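Local structure of 3-dehydroshikimate dehydratase (Bacillus anthracis, 3DX5) at residues 198-203 against 209-214; 213-216 against 222-225; 120-125 against 160-165; 88-93 against 135-140. The protein catalyses the manganese-dependent dehydration of 3-dehydroshikimate to 3,4-dihydroxybenzoate, the catechol building block of the siderophore petrobactin. One frame throughout, in Å; residues are numbered along the deposited sequence. Where two conformers were deposited one is given.

Contact 1 of 4, residues 198-203 against 209-214. With MN (manganese (II) ion), chain B; DHB (3,4-dihydroxybenzoic acid), chain D.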
loop_
_atom_site.group_PDB
_atom_site.type_symbol
_atom_site.label_atom_id
_atom_site.label_comp_id
_atom_site.label_asym_id
_atom_site.label_seq_id
_atom_site.Cartn_x
_atom_site.Cartn_y
_atom_site.Cartn_z
ATOM N N HIS A 198 -15.380 -3.142 -13.035
ATOM C CA HIS A 198 -14.954 -2.152 -12.039
ATOM C C HIS A 198 -15.677 -0.865 -12.350
ATOM O O HIS A 198 -15.674 -0.426 -13.507
ATOM C CB HIS A 198 -13.431 -1.906 -12.137
ATOM C CG HIS A 198 -12.615 -2.905 -11.377
ATOM N ND1 HIS A 198 -11.235 -2.827 -11.272
ATOM C CD2 HIS A 198 -12.990 -4.001 -10.672
ATOM C CE1 HIS A 198 -10.803 -3.828 -10.523
ATOM N NE2 HIS A 198 -11.848 -4.556 -10.150
ATOM N N PHE A 199 -16.265 -0.249 -11.329
ATOM C CA PHE A 199 -16.957 1.021 -11.460
ATOM C C PHE A 199 -16.213 2.061 -10.611
ATOM O O PHE A 199 -16.164 1.939 -9.381
ATOM C CB PHE A 199 -18.380 0.926 -10.864
ATOM C CG PHE A 199 -19.421 0.217 -11.739
ATOM C CD1 PHE A 199 -19.076 -0.436 -12.919
ATOM C CD2 PHE A 199 -20.742 0.150 -11.312
ATOM C CE1 PHE A 199 -20.050 -1.097 -13.689
ATOM C CE2 PHE A 199 -21.728 -0.498 -12.068
ATOM C CZ PHE A 199 -21.379 -1.124 -13.268
ATOM N N LYS A 200 -15.654 3.094 -11.232
ATOM C CA LYS A 200 -15.163 4.238 -10.453
ATOM C C LYS A 200 -15.315 5.461 -11.350
ATOM O O LYS A 200 -15.547 5.318 -12.556
ATOM C CB LYS A 200 -13.706 4.027 -9.936
ATOM C CG LYS A 200 -12.624 3.765 -11.039
ATOM C CD LYS A 200 -11.221 3.683 -10.388
ATOM C CE LYS A 200 -10.095 3.484 -11.427
ATOM N NZ LYS A 200 -10.209 2.168 -12.153
ATOM N N ASN A 201 -15.179 6.661 -10.796
ATOM C CA ASN A 201 -15.410 7.868 -11.597
ATOM C C ASN A 201 -14.420 8.948 -11.215
ATOM O O ASN A 201 -13.754 8.853 -10.175
ATOM C CB ASN A 201 -16.855 8.383 -11.423
ATOM C CG ASN A 201 -17.400 9.020 -12.704
ATOM O OD1 ASN A 201 -16.625 9.378 -13.612
ATOM N ND2 ASN A 201 -18.730 9.153 -12.793
ATOM N N ILE A 202 -14.345 10.002 -12.015
ATOM C CA ILE A 202 -13.399 11.076 -11.737
ATOM C C ILE A 202 -14.145 12.373 -12.028
ATOM O O ILE A 202 -15.056 12.373 -12.888
ATOM C CB ILE A 202 -12.120 10.918 -12.613
ATOM C CG1 ILE A 202 -10.998 11.803 -12.115
ATOM C CG2 ILE A 202 -12.389 11.243 -14.110
ATOM C CD1 ILE A 202 -10.293 11.249 -10.886
ATOM N N SER A 203 -13.800 13.474 -11.357
ATOM C CA SER A 203 -14.570 14.724 -11.620
ATOM C C SER A 203 -14.245 15.335 -12.982
ATOM O O SER A 203 -15.078 16.016 -13.573
ATOM C CB SER A 203 -14.361 15.777 -10.522
ATOM O OG SER A 203 -12.981 16.120 -10.470
ATOM N N HIS A 209 -4.568 11.171 -13.801
ATOM C CA HIS A 209 -3.279 10.685 -13.333
ATOM C C HIS A 209 -3.363 10.205 -11.858
ATOM O O HIS A 209 -2.469 9.509 -11.405
ATOM C CB HIS A 209 -2.223 11.807 -13.452
ATOM C CG HIS A 209 -2.652 13.080 -12.783
ATOM N ND1 HIS A 209 -2.374 13.359 -11.462
ATOM C CD2 HIS A 209 -3.421 14.108 -13.225
ATOM C CE1 HIS A 209 -2.914 14.523 -11.127
ATOM N NE2 HIS A 209 -3.558 14.995 -12.178
ATOM N N VAL A 210 -4.415 10.555 -11.107
ATOM C CA VAL A 210 -4.508 10.071 -9.703
ATOM C C VAL A 210 -4.710 8.555 -9.658
ATOM O O VAL A 210 -4.417 7.924 -8.641
ATOM C CB VAL A 210 -5.585 10.788 -8.833
ATOM C CG1 VAL A 210 -5.282 12.285 -8.723
ATOM C CG2 VAL A 210 -7.051 10.477 -9.363
ATOM N N PHE A 211 -5.158 7.973 -10.776
ATOM C CA PHE A 211 -5.246 6.523 -10.874
ATOM C C PHE A 211 -3.975 5.795 -11.273
ATOM O O PHE A 211 -3.981 4.570 -11.378
ATOM C CB PHE A 211 -6.393 6.090 -11.775
ATOM C CG PHE A 211 -7.723 6.543 -11.275
ATOM C CD1 PHE A 211 -8.130 6.258 -9.956
ATOM C CD2 PHE A 211 -8.556 7.284 -12.090
ATOM C CE1 PHE A 211 -9.379 6.690 -9.483
ATOM C CE2 PHE A 211 -9.814 7.709 -11.624
ATOM C CZ PHE A 211 -10.219 7.416 -10.326
ATOM N N GLU A 212 -2.887 6.501 -11.488
ATOM C CA GLU A 212 -1.655 5.792 -11.749
ATOM C C GLU A 212 -1.334 4.910 -10.526
ATOM O O GLU A 212 -1.437 5.375 -9.388
ATOM C CB GLU A 212 -0.511 6.775 -12.027
ATOM C CG GLU A 212 -0.681 7.473 -13.392
ATOM C CD GLU A 212 0.350 8.580 -13.614
ATOM O OE1 GLU A 212 1.314 8.639 -12.816
ATOM O OE2 GLU A 212 0.199 9.385 -14.572
ATOM N N PRO A 213 -0.946 3.637 -10.771
ATOM C CA PRO A 213 -0.758 2.658 -9.692
ATOM C C PRO A 213 0.154 3.174 -8.585
ATOM O O PRO A 213 -0.181 3.040 -7.415
ATOM C CB PRO A 213 -0.189 1.423 -10.430
ATOM C CG PRO A 213 -0.942 1.483 -11.778
ATOM C CD PRO A 213 -0.888 2.998 -12.121
ATOM N N ASN A 214 1.264 3.810 -8.925
ATOM C CA ASN A 214 2.150 4.303 -7.875
ATOM C C ASN A 214 1.469 5.308 -6.947
ATOM O O ASN A 214 1.748 5.326 -5.750
ATOM C CB ASN A 214 3.388 4.958 -8.458
ATOM C CG ASN A 214 4.373 3.948 -9.017
ATOM O OD1 ASN A 214 4.342 2.783 -8.676
ATOM N ND2 ASN A 214 5.265 4.418 -9.874
HETATM MN MN MN B . -9.704 -1.241 -11.836
HETATM C C1 DHB D . -5.376 -0.946 -9.643
HETATM C C2 DHB D . -6.570 -0.963 -10.358
HETATM C C3 DHB D . -7.011 0.184 -11.027
HETATM O O3 DHB D . -8.171 0.244 -11.755
HETATM C C4 DHB D . -6.173 1.385 -10.979
HETATM O O4 DHB D . -6.629 2.470 -11.644
HETATM C C5 DHB D . -4.967 1.381 -10.285
HETATM C C6 DHB D . -4.583 0.204 -9.615
HETATM C C DHB D . -4.940 -2.204 -8.910
HETATM O O1 DHB D . -3.877 -2.294 -8.287
HETATM O O2 DHB D . -5.739 -3.268 -8.909
#
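The backbones of 198-203 and 209-214 stay well apart, Ile202 and Val210 being nearest at 9.2 Å between their CA atoms, and side chains bridge the gap. Lys200 lays its aliphatic chain over one face of the Phe211 ring: CE stands 3.7 Å from the ring centroid, 12° off the normal, a CH-pi contact, while CD lies 3.6 Å from Phe211 CE1. Phe211 takes Asn201 O at its edge, and Val210 CG2 lies over the face turned away from Lys200. Ile202 CD1 is wedged between the two hydrophobic residues, 3.6 Å from Phe211 CE2 and 3.7 Å from Val210 CG2. The lysine is extended as far as CE and then bends (chi4 -64°), which lifts NZ away from the ring face, where it donates a 2.8 Å hydrogen bond to O3 of 3,4-dihydroxybenzoic acid. That same O3 is a ligand of the manganese ion, which His198 binds through ND1 at 2.3 Å. O4 of the product gives only a weak bond to Phe211 O. Asp172 and Glu253, both manganese ligands, also hold Lys200 NZ, by a salt bridge and a hydrogen bond respectively. Glu142 completes the protein's share of the metal site. Strand 194-202 contributes His198 to the metal site, and Leu174 and His175 of helix 173-178 and Met226 of strand 226-227 pack round Phe211.

Contact 2 of 4, residues 213-216 against 222-225; sequences PNNV and NRTG
Asn215 meets the main chain of Asn222 with both ends of its amide. Its OD1 accepts from Asn222 N at 2.9 Å, in the carbonyl plane and on a lone pair, although the N-H is bent to 136°. Its ND2 donates to Asn222 O at 2.8 Å, again on a lone pair and nearly in the amide plane, so the two bonds together fix the rotation of the group. With CG anti to the backbone N (chi1 -179°), the amide extends from the helix to the loop. ND2 has a second acceptor in Val210 O, which places both of its hydrogens. In the opposite direction Arg223 sends NH1 back to Asn215 O, a 2.8 Å bond that is almost straight and lies in the guanidinium plane but arrives from above the carbonyl plane. Asn222 O takes a further, weak bond from this NH1. Asn222 OD1 turns to its own loop, accepting from Thr224 N in an Asx turn and from Thr224 OG1. Val216 O is bonded by Arg11 NE. The reciprocal bonds tie the short helix 213-217 to the loop that leads into strand 226-227, and Gly225 joins that loop to the end of strand 194-202 through Ser203.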
loop_
_atom_site.group_PDB
_atom_site.type_symbol
_atom_site.label_atom_id
_atom_site.label_comp_id
_atom_site.label_asym_id
_atom_site.label_seq_id
_atom_site.Cartn_x
_atom_site.Cartn_y
_atom_site.Cartn_z
ATOM N N PRO A 213 -0.946 3.637 -10.771
ATOM C CA PRO A 213 -0.758 2.658 -9.692
ATOM C C PRO A 213 0.154 3.174 -8.585
ATOM O O PRO A 213 -0.181 3.040 -7.415
ATOM C CB PRO A 213 -0.189 1.423 -10.430
ATOM C CG PRO A 213 -0.942 1.483 -11.778
ATOM C CD PRO A 213 -0.888 2.998 -12.121
ATOM N N ASN A 214 1.264 3.810 -8.925
ATOM C CA ASN A 214 2.150 4.303 -7.875
ATOM C C ASN A 214 1.469 5.308 -6.947
ATOM O O ASN A 214 1.748 5.326 -5.750
ATOM C CB ASN A 214 3.388 4.958 -8.458
ATOM C CG ASN A 214 4.373 3.948 -9.017
ATOM O OD1 ASN A 214 4.342 2.783 -8.676
ATOM N ND2 ASN A 214 5.265 4.418 -9.874
ATOM N N ASN A 215 0.593 6.138 -7.509
ATOM C CA ASN A 215 -0.118 7.124 -6.731
ATOM C C ASN A 215 -1.204 6.452 -5.865
ATOM O O ASN A 215 -1.402 6.821 -4.684
ATOM C CB ASN A 215 -0.727 8.228 -7.622
ATOM C CG ASN A 215 -1.445 9.281 -6.800
ATOM O OD1 ASN A 215 -0.818 10.001 -6.036
ATOM N ND2 ASN A 215 -2.765 9.320 -6.890
ATOM N N VAL A 216 -1.889 5.477 -6.456
ATOM C CA VAL A 216 -2.900 4.698 -5.753
ATOM C C VAL A 216 -2.300 3.934 -4.558
ATOM O O VAL A 216 -2.903 3.933 -3.468
ATOM C CB VAL A 216 -3.662 3.741 -6.700
ATOM C CG1 VAL A 216 -4.514 2.687 -5.890
ATOM C CG2 VAL A 216 -4.578 4.538 -7.640
ATOM N N ASN A 222 -2.195 11.440 -3.985
ATOM C CA ASN A 222 -3.247 12.399 -4.307
ATOM C C ASN A 222 -4.602 11.712 -4.587
ATOM O O ASN A 222 -4.662 10.733 -5.351
ATOM C CB ASN A 222 -2.791 13.167 -5.554
ATOM C CG ASN A 222 -3.622 14.413 -5.817
ATOM O OD1 ASN A 222 -4.474 14.797 -5.000
ATOM N ND2 ASN A 222 -3.364 15.066 -6.967
ATOM N N ARG A 223 -5.679 12.192 -3.965
ATOM C CA ARG A 223 -7.031 11.643 -4.222
ATOM C C ARG A 223 -7.950 12.672 -4.900
ATOM O O ARG A 223 -9.113 12.374 -5.165
ATOM C CB ARG A 223 -7.690 11.106 -2.930
ATOM C CG ARG A 223 -6.782 10.127 -2.102
ATOM C CD ARG A 223 -6.366 8.875 -2.892
ATOM N NE ARG A 223 -5.459 8.034 -2.119
ATOM C CZ ARG A 223 -4.305 7.552 -2.567
ATOM N NH1 ARG A 223 -3.893 7.795 -3.798
ATOM N NH2 ARG A 223 -3.569 6.820 -1.773
ATOM N N THR A 224 -7.429 13.856 -5.193
ATOM C CA THR A 224 -8.218 14.923 -5.840
ATOM C C THR A 224 -8.895 14.426 -7.100
ATOM O O THR A 224 -8.271 13.730 -7.910
ATOM C CB THR A 224 -7.329 16.129 -6.199
ATOM O OG1 THR A 224 -6.802 16.648 -4.996
ATOM C CG2 THR A 224 -8.102 17.280 -6.906
ATOM N N GLY A 225 -10.177 14.741 -7.246
ATOM C CA GLY A 225 -10.915 14.361 -8.466
ATOM C C GLY A 225 -11.617 13.017 -8.363
ATOM O O GLY A 225 -12.492 12.736 -9.158
#

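Contact 3 of 4, residues 120-125 against 160-165; sequences EYVNRI and GEVDHP
Val122 is the first residue of 120-125 to meet 160-165, and it does so with both methyl groups. CG1, anti to the backbone N (chi1 163°), comes to 3.5 Å from Glu161 O, whereas CG2 lies across the stem of Glu161, 3.9 Å from its CB and equally far from OE1. The valine and glutamate side chains cross nearly at right angles. Glu161 keeps its charged end for a salt bridge from OE1 to Arg118 NE, one turn before Val122 on helix 115-134, so a methyl group and an ion pair share the same flank. Backbone O of Val122 receives Val162 CG2 at 3.9 Å. Three residues on, Ile125 offers CG2 to that same methyl, also at 3.9 Å, and Val162 CG2 is therefore lodged between successive turns of helix 115-134. Val162 O, close to the C-terminal end of its helix, accepts from Arg126 NE, and Asp163 then leaves helical geometry with positive phi. Leu167 of strand 167-172 touches both Ile125 and Val162. Two outer helices, 115-134 and 152-162, meet here over the beta wall, as neighbouring helices do in the shell of a TIM barrel.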
loop_
_atom_site.group_PDB
_atom_site.type_symbol
_atom_site.label_atom_id
_atom_site.label_comp_id
_atom_site.label_asym_id
_atom_site.label_seq_id
_atom_site.Cartn_x
_atom_site.Cartn_y
_atom_site.Cartn_z
ATOM N N GLU A 120 5.641 -12.475 -27.796
ATOM C CA GLU A 120 6.058 -13.195 -26.589
ATOM C C GLU A 120 5.026 -13.080 -25.425
ATOM O O GLU A 120 4.808 -14.041 -24.689
ATOM C CB GLU A 120 7.478 -12.781 -26.168
ATOM C CG GLU A 120 8.029 -13.537 -24.974
ATOM C CD GLU A 120 7.965 -15.045 -25.129
ATOM O OE1 GLU A 120 7.838 -15.551 -26.275
ATOM O OE2 GLU A 120 8.056 -15.727 -24.089
ATOM N N TYR A 121 4.384 -11.924 -25.273
ATOM C CA TYR A 121 3.411 -11.755 -24.193
ATOM C C TYR A 121 2.123 -12.533 -24.504
ATOM O O TYR A 121 1.538 -13.129 -23.599
ATOM C CB TYR A 121 3.093 -10.277 -23.932
ATOM C CG TYR A 121 4.158 -9.445 -23.213
ATOM C CD1 TYR A 121 5.509 -9.427 -23.633
ATOM C CD2 TYR A 121 3.801 -8.636 -22.141
ATOM C CE1 TYR A 121 6.465 -8.633 -22.964
ATOM C CE2 TYR A 121 4.737 -7.845 -21.484
ATOM C CZ TYR A 121 6.052 -7.847 -21.909
ATOM O OH TYR A 121 6.923 -7.048 -21.241
ATOM N N VAL A 122 1.687 -12.542 -25.769
ATOM C CA VAL A 122 0.529 -13.371 -26.156
ATOM C C VAL A 122 0.765 -14.847 -25.791
ATOM O O VAL A 122 -0.101 -15.503 -25.187
ATOM C CB VAL A 122 0.231 -13.228 -27.691
ATOM C CG1 VAL A 122 -0.678 -14.375 -28.228
ATOM C CG2 VAL A 122 -0.388 -11.881 -27.988
ATOM N N ASN A 123 1.939 -15.369 -26.146
ATOM C CA ASN A 123 2.290 -16.743 -25.799
ATOM C C ASN A 123 2.261 -17.024 -24.286
ATOM O O ASN A 123 1.815 -18.091 -23.872
ATOM C CB ASN A 123 3.642 -17.143 -26.405
ATOM C CG ASN A 123 3.608 -17.155 -27.942
ATOM O OD1 ASN A 123 2.523 -17.186 -28.577
ATOM N ND2 ASN A 123 4.797 -17.101 -28.551
ATOM N N ARG A 124 2.731 -16.076 -23.485
ATOM C CA ARG A 124 2.723 -16.228 -22.024
ATOM C C ARG A 124 1.345 -16.150 -21.394
ATOM O O ARG A 124 1.029 -16.956 -20.503
ATOM C CB ARG A 124 3.666 -15.232 -21.368
ATOM C CG ARG A 124 5.106 -15.697 -21.565
ATOM C CD ARG A 124 6.088 -14.659 -21.150
ATOM N NE ARG A 124 7.439 -15.235 -21.158
ATOM C CZ ARG A 124 8.426 -14.845 -20.358
ATOM N NH1 ARG A 124 8.244 -13.841 -19.510
ATOM N NH2 ARG A 124 9.600 -15.456 -20.423
ATOM N N ILE A 125 0.515 -15.220 -21.860
ATOM C CA ILE A 125 -0.884 -15.178 -21.413
ATOM C C ILE A 125 -1.569 -16.517 -21.742
ATOM O O ILE A 125 -2.344 -17.042 -20.937
ATOM C CB ILE A 125 -1.643 -14.005 -22.045
ATOM C CG1 ILE A 125 -1.062 -12.668 -21.557
ATOM C CG2 ILE A 125 -3.163 -14.039 -21.704
ATOM C CD1 ILE A 125 -1.438 -11.507 -22.506
ATOM N N GLY A 160 -8.246 -12.034 -29.631
ATOM C CA GLY A 160 -8.155 -12.847 -30.846
ATOM C C GLY A 160 -6.771 -13.458 -30.999
ATOM O O GLY A 160 -6.653 -14.556 -31.506
ATOM N N GLU A 161 -5.715 -12.787 -30.533
ATOM C CA GLU A 161 -4.359 -13.345 -30.696
ATOM C C GLU A 161 -4.105 -14.516 -29.732
ATOM O O GLU A 161 -3.459 -15.524 -30.095
ATOM C CB GLU A 161 -3.295 -12.252 -30.510
ATOM C CG GLU A 161 -3.282 -11.159 -31.611
ATOM C CD GLU A 161 -2.541 -9.853 -31.200
ATOM O OE1 GLU A 161 -2.556 -9.429 -30.025
ATOM O OE2 GLU A 161 -1.933 -9.215 -32.085
ATOM N N VAL A 162 -4.569 -14.390 -28.489
ATOM C CA VAL A 162 -4.395 -15.473 -27.511
ATOM C C VAL A 162 -5.308 -16.660 -27.882
ATOM O O VAL A 162 -4.868 -17.833 -27.884
ATOM C CB VAL A 162 -4.680 -15.010 -26.056
ATOM C CG1 VAL A 162 -4.695 -16.206 -25.088
ATOM C CG2 VAL A 162 -3.638 -13.959 -25.581
ATOM N N ASP A 163 -6.572 -16.346 -28.180
ATOM C CA ASP A 163 -7.532 -17.315 -28.676
ATOM C C ASP A 163 -7.616 -18.522 -27.732
ATOM O O ASP A 163 -7.420 -19.661 -28.145
ATOM C CB ASP A 163 -7.144 -17.723 -30.117
ATOM C CG ASP A 163 -8.253 -18.462 -30.831
ATOM O OD1 ASP A 163 -9.412 -18.427 -30.360
ATOM O OD2 ASP A 163 -7.967 -19.099 -31.861
ATOM N N HIS A 164 -7.879 -18.273 -26.455
ATOM C CA HIS A 164 -8.021 -19.355 -25.484
ATOM C C HIS A 164 -9.359 -19.157 -24.749
ATOM O O HIS A 164 -9.668 -18.032 -24.407
ATOM C CB HIS A 164 -6.867 -19.331 -24.463
ATOM C CG HIS A 164 -6.810 -20.559 -23.608
ATOM N ND1 HIS A 164 -7.668 -20.769 -22.550
ATOM C CD2 HIS A 164 -6.011 -21.658 -23.673
ATOM C CE1 HIS A 164 -7.395 -21.935 -21.985
ATOM N NE2 HIS A 164 -6.391 -22.496 -22.647
ATOM N N PRO A 165 -10.134 -20.251 -24.503
ATOM C CA PRO A 165 -11.448 -20.150 -23.856
ATOM C C PRO A 165 -11.439 -19.648 -22.410
ATOM O O PRO A 165 -12.481 -19.222 -21.920
ATOM C CB PRO A 165 -12.015 -21.578 -23.947
ATOM C CG PRO A 165 -10.850 -22.457 -24.209
ATOM C CD PRO A 165 -9.904 -21.618 -25.039
#

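Contact 4 of 4, residues 88-93 against 135-140; sequences QLAILA and HNMYVL
Ala90 and Ala93, one turn apart on helix 79-96, present their methyl groups to the side chain of Met137, a selenomethionine deposited in two conformers. From CB its chain runs extended through CG (chi2 170°) to the selenium, and it is at SE that the helix is first met. SE lies 4.0 Å from Ala90 CB and 3.9 Å from Ala93 CB, bridging the two small residues. The terminal CE then turns in towards the helix, packing against Ala93 CB at 3.8 Å. Alongside, the exposed His135 sets one ring face over Ala90. The alanine methyl sits over the centre of the imidazole, 3.6 Å from the centroid and only 6° off the ring normal, so all five ring atoms are nearly equidistant from it in a CH-pi contact. The nearest CA atoms, those of Ala90 and His135, are 7.0 Å apart, a gap filled by the single methyl of Ala90. Between His135 and Met137 the chain turns through Asn136, whose positive phi closes helix 115-134 in a Schellman motif before strand 138-142 begins. Phe132 of that helix also touches Met137. Cohesion here comes from dispersion and from one CH-pi contact, with no polar bond between the segments, so the fit depends on shape: a long, flexible side chain and a flat ring laid against the two alanine methyls of helix 79-96.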
loop_
_atom_site.group_PDB
_atom_site.type_symbol
_atom_site.label_atom_id
_atom_site.label_comp_id
_atom_site.label_asym_id
_atom_site.label_seq_id
_atom_site.Cartn_x
_atom_site.Cartn_y
_atom_site.Cartn_z
ATOM N N GLN A 88 -0.062 -21.047 -6.513
ATOM C CA GLN A 88 -0.525 -20.641 -5.185
ATOM C C GLN A 88 -1.911 -19.924 -5.263
ATOM O O GLN A 88 -2.792 -20.163 -4.442
ATOM C CB GLN A 88 0.542 -19.794 -4.460
ATOM C CG GLN A 88 0.102 -19.209 -3.078
ATOM C CD GLN A 88 -0.315 -20.277 -2.051
ATOM O OE1 GLN A 88 -0.105 -21.499 -2.250
ATOM N NE2 GLN A 88 -0.906 -19.822 -0.948
ATOM N N LEU A 89 -2.098 -19.066 -6.257
ATOM C CA LEU A 89 -3.382 -18.434 -6.494
ATOM C C LEU A 89 -4.524 -19.433 -6.727
ATOM O O LEU A 89 -5.638 -19.199 -6.257
ATOM C CB LEU A 89 -3.307 -17.412 -7.638
ATOM C CG LEU A 89 -2.595 -16.085 -7.349
ATOM C CD1 LEU A 89 -2.264 -15.376 -8.644
ATOM C CD2 LEU A 89 -3.468 -15.198 -6.477
ATOM N N ALA A 90 -4.240 -20.554 -7.392
ATOM C CA ALA A 90 -5.233 -21.594 -7.604
ATOM C C ALA A 90 -5.603 -22.241 -6.268
ATOM O O ALA A 90 -6.770 -22.566 -6.025
ATOM C CB ALA A 90 -4.702 -22.646 -8.613
ATOM N N ILE A 91 -4.624 -22.419 -5.386
ATOM C CA ILE A 91 -4.905 -22.884 -4.026
ATOM C C ILE A 91 -5.849 -21.905 -3.261
ATOM O O ILE A 91 -6.889 -22.315 -2.655
ATOM C CB ILE A 91 -3.584 -23.124 -3.237
ATOM C CG1 ILE A 91 -2.946 -24.421 -3.728
ATOM C CG2 ILE A 91 -3.861 -23.160 -1.734
ATOM C CD1 ILE A 91 -1.561 -24.733 -3.159
ATOM N N LEU A 92 -5.488 -20.617 -3.286
ATOM C CA LEU A 92 -6.300 -19.564 -2.661
ATOM C C LEU A 92 -7.711 -19.511 -3.273
ATOM O O LEU A 92 -8.695 -19.446 -2.543
ATOM C CB LEU A 92 -5.603 -18.190 -2.738
ATOM C CG LEU A 92 -4.227 -18.058 -2.079
ATOM C CD1 LEU A 92 -3.653 -16.707 -2.373
ATOM C CD2 LEU A 92 -4.277 -18.278 -0.536
ATOM N N ALA A 93 -7.816 -19.553 -4.596
ATOM C CA ALA A 93 -9.147 -19.502 -5.239
ATOM C C ALA A 93 -10.014 -20.685 -4.832
ATOM O O ALA A 93 -11.212 -20.547 -4.628
ATOM C CB ALA A 93 -9.025 -19.438 -6.767
ATOM N N HIS A 135 -7.715 -25.924 -13.516
ATOM C CA HIS A 135 -8.462 -25.723 -12.277
ATOM C C HIS A 135 -9.861 -25.192 -12.525
ATOM O O HIS A 135 -10.516 -24.764 -11.583
ATOM C CB HIS A 135 -7.734 -24.706 -11.389
ATOM C CG HIS A 135 -6.340 -25.104 -11.045
ATOM N ND1 HIS A 135 -6.056 -25.998 -10.035
ATOM C CD2 HIS A 135 -5.151 -24.778 -11.608
ATOM C CE1 HIS A 135 -4.749 -26.192 -9.975
ATOM N NE2 HIS A 135 -4.175 -25.459 -10.913
ATOM N N ASN A 136 -10.287 -25.207 -13.787
ATOM C CA ASN A 136 -11.527 -24.552 -14.230
ATOM C C ASN A 136 -11.655 -23.123 -13.722
ATOM O O ASN A 136 -12.663 -22.752 -13.123
ATOM C CB ASN A 136 -12.744 -25.379 -13.831
ATOM C CG ASN A 136 -12.712 -26.751 -14.438
ATOM O OD1 ASN A 136 -12.647 -27.743 -13.737
ATOM N ND2 ASN A 136 -12.716 -26.807 -15.751
HETATM N N MSE A 137 -10.623 -22.331 -13.966
HETATM C CA MSE A 137 -10.597 -20.953 -13.515
HETATM C C MSE A 137 -10.298 -20.041 -14.693
HETATM O O MSE A 137 -9.617 -20.439 -15.632
HETATM C CB MSE A 137 -9.522 -20.791 -12.438
HETATM C CG MSE A 137 -9.847 -21.519 -11.127
HETATM SE SE MSE A 137 -8.288 -21.504 -9.967
HETATM C CE MSE A 137 -8.832 -22.811 -8.565
ATOM N N TYR A 138 -10.809 -18.816 -14.632
ATOM C CA TYR A 138 -10.670 -17.848 -15.710
ATOM C C TYR A 138 -9.668 -16.786 -15.336
ATOM O O TYR A 138 -9.641 -16.316 -14.166
ATOM C CB TYR A 138 -12.011 -17.189 -16.040
ATOM C CG TYR A 138 -13.031 -18.191 -16.538
ATOM C CD1 TYR A 138 -13.058 -18.579 -17.890
ATOM C CD2 TYR A 138 -13.903 -18.821 -15.647
ATOM C CE1 TYR A 138 -13.960 -19.541 -18.356
ATOM C CE2 TYR A 138 -14.831 -19.790 -16.108
ATOM C CZ TYR A 138 -14.851 -20.117 -17.468
ATOM O OH TYR A 138 -15.730 -21.060 -17.924
ATOM N N VAL A 139 -8.888 -16.383 -16.348
ATOM C CA VAL A 139 -7.962 -15.268 -16.229
ATOM C C VAL A 139 -8.630 -14.028 -16.820
ATOM O O VAL A 139 -8.900 -13.965 -18.026
ATOM C CB VAL A 139 -6.634 -15.574 -16.998
ATOM C CG1 VAL A 139 -5.671 -14.367 -16.960
ATOM C CG2 VAL A 139 -5.999 -16.807 -16.429
ATOM N N LEU A 140 -8.877 -13.022 -15.986
ATOM C CA LEU A 140 -9.475 -11.783 -16.458
ATOM C C LEU A 140 -8.429 -10.699 -16.594
ATOM O O LEU A 140 -7.802 -10.296 -15.591
ATOM C CB LEU A 140 -10.547 -11.298 -15.479
ATOM C CG LEU A 140 -11.926 -11.959 -15.623
ATOM C CD1 LEU A 140 -11.859 -13.479 -15.224
ATOM C CD2 LEU A 140 -12.946 -11.223 -14.792
#

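Contacts 1 and 2 adjoin, their centres 7 Å apart, and share Pro213 and Asn214 of helix 213-217; backbone and amide bonds join them. Contact 1 is buried and serves the metal and product, mixing apolar packing with charge; contact 2, partly buried and farther out, relies on amide and guanidinium hydrogen bonds. Contact 3 packs two outer helices; contact 4 sets a helix against the turn before strand 138-142, with an exposed histidine at its edge. Both are mainly apolar, lie 17 Å apart between centres, and overlap along the chain about helix 115-134 and strand 138-142. Contact 4 lies across the chain's centre from contacts 1 and 2, yet reaches the same sheet as contact 1.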